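Local coordinates for protein glycerophosphoryl diester phosphodiesterase (Agrobacterium tumefaciens str. C58, PDB 3KS6) that belongs to the glycerophosphoryl diester phosphodiesterase family, enzymes of the TIM-barrel class, and holds a magnesium ion in this structure, at residues T219-D223 with L224-V228. Residues are numbered along the deposited sequence; the frame is centred on the assembly and turned at random.
Sequences TKALD and LGVKV
A chi1 of 171° swings CG of Lys-220 away from its own N and beside its carbonyl carbon, while CG of Leu-224 stays beside its N; the two side chains thus run alongside each other, one helical turn apart, and Lys-220 CG meets Leu-224 CD1 at 4.1 Å. Beyond that touch the lysine stays extended, its NZ bonding to the carbonyls of Ile-189 and Ala-192. Leu-224 N gives a regular helical bond to Lys-220 O, at 2.8 Å and nearly straight (160°). The chain then turns at Gly-225, whose positive phi (78°) departs from the helix. Ala-221 O takes two donors here: Gly-225 N at 3.1 Å, the last, bent bond of the i-to-i+4 series, and Val-226 N at 3.3 Å, weak but well aligned. A further weak bond joins Gly-225 N to Leu-222 O at 3.2 Å. Val-226 CG2, lying between its backbone N and carbonyl carbon, reaches Ala-221 CB at 4.1 Å, an apolar contact that spans the turn; Phe-207 and Cys-209 pack against the same valine. The six-to-one and five-to-two bonds, Gly-225 in the left-handed helical conformation and the flanking apolar pair define a Schellman motif, which ends helix 215-224 and directs the chain into barrel strand 228-231.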
loop_
_atom_site.group_PDB
_atom_site.type_symbol
_atom_site.label_atom_id
_atom_site.label_comp_id
_atom_site.label_asym_id
_atom_site.label_seq_id
_atom_site.Cartn_x
_atom_site.Cartn_y
_atom_site.Cartn_z
ATOM N N THR A 219 3.976 -10.648 -14.691
ATOM C CA THR A 219 5.159 -11.138 -15.414
ATOM C C THR A 219 6.028 -9.971 -15.908
ATOM O O THR A 219 7.253 -10.039 -15.900
ATOM C CB THR A 219 4.727 -12.055 -16.599
ATOM O OG1 THR A 219 4.098 -13.230 -16.082
ATOM C CG2 THR A 219 5.934 -12.404 -17.448
ATOM N N LYS A 220 5.395 -8.855 -16.289
ATOM C CA LYS A 220 6.164 -7.693 -16.707
ATOM C C LYS A 220 7.014 -7.184 -15.534
ATOM O O LYS A 220 8.196 -6.882 -15.693
ATOM C CB LYS A 220 5.235 -6.601 -17.208
ATOM C CG LYS A 220 5.881 -5.279 -17.482
ATOM C CD LYS A 220 4.806 -4.298 -17.936
ATOM C CE LYS A 220 5.382 -2.936 -18.164
ATOM N NZ LYS A 220 4.313 -2.001 -18.648
ATOM N N ALA A 221 6.398 -7.078 -14.367
ATOM C CA ALA A 221 7.079 -6.647 -13.130
ATOM C C ALA A 221 8.286 -7.558 -12.807
ATOM O O ALA A 221 9.403 -7.086 -12.510
ATOM C CB ALA A 221 6.036 -6.620 -11.945
ATOM N N LEU A 222 8.064 -8.875 -12.889
ATOM C CA LEU A 222 9.130 -9.858 -12.659
ATOM C C LEU A 222 10.230 -9.782 -13.711
ATOM O O LEU A 222 11.399 -9.789 -13.358
ATOM C CB LEU A 222 8.556 -11.275 -12.534
ATOM C CG LEU A 222 7.583 -11.562 -11.382
ATOM C CD1 LEU A 222 6.798 -12.892 -11.602
ATOM C CD2 LEU A 222 8.334 -11.561 -9.997
ATOM N N ASP A 223 9.853 -9.669 -14.983
ATOM C CA ASP A 223 10.794 -9.497 -16.099
ATOM C C ASP A 223 11.592 -8.232 -15.970
ATOM O O ASP A 223 12.767 -8.227 -16.253
ATOM C CB ASP A 223 10.072 -9.465 -17.464
ATOM C CG ASP A 223 9.606 -10.845 -17.926
ATOM O OD1 ASP A 223 10.018 -11.856 -17.309
ATOM O OD2 ASP A 223 8.821 -10.886 -18.896
ATOM N N LEU A 224 10.951 -7.135 -15.576
ATOM C CA LEU A 224 11.692 -5.880 -15.360
ATOM C C LEU A 224 12.659 -5.917 -14.170
ATOM O O LEU A 224 13.667 -5.192 -14.169
ATOM C CB LEU A 224 10.723 -4.701 -15.222
ATOM C CG LEU A 224 10.065 -4.206 -16.498
ATOM C CD1 LEU A 224 9.100 -3.084 -16.161
ATOM C CD2 LEU A 224 11.123 -3.737 -17.498
ATOM N N GLY A 225 12.370 -6.766 -13.184
ATOM C CA GLY A 225 13.216 -6.946 -12.021
ATOM C C GLY A 225 13.010 -5.814 -11.039
ATOM O O GLY A 225 13.948 -5.378 -10.393
ATOM N N VAL A 226 11.772 -5.323 -10.945
ATOM C CA VAL A 226 11.453 -4.176 -10.094
ATOM C C VAL A 226 11.599 -4.548 -8.606
ATOM O O VAL A 226 11.574 -5.726 -8.243
ATOM C CB VAL A 226 10.048 -3.601 -10.418
ATOM C CG1 VAL A 226 9.900 -3.279 -11.925
ATOM C CG2 VAL A 226 8.939 -4.497 -9.895
ATOM N N LYS A 227 11.755 -3.543 -7.740
ATOM C CA LYS A 227 11.982 -3.807 -6.334
ATOM C C LYS A 227 10.825 -4.535 -5.695
ATOM O O LYS A 227 11.018 -5.468 -4.903
ATOM C CB LYS A 227 12.247 -2.487 -5.570
ATOM C CG LYS A 227 12.531 -2.696 -4.111
ATOM C CD LYS A 227 12.836 -1.359 -3.382
ATOM C CE LYS A 227 13.038 -1.580 -1.876
ATOM N NZ LYS A 227 13.492 -0.313 -1.263
ATOM N N VAL A 228 9.605 -4.080 -5.992
ATOM C CA VAL A 228 8.418 -4.584 -5.341
ATOM C C VAL A 228 7.250 -4.197 -6.225
ATOM O O VAL A 228 7.365 -3.210 -6.997
ATOM C CB VAL A 228 8.228 -3.938 -3.958
ATOM C CG1 VAL A 228 8.142 -2.394 -4.070
ATOM C CG2 VAL A 228 6.983 -4.525 -3.206
#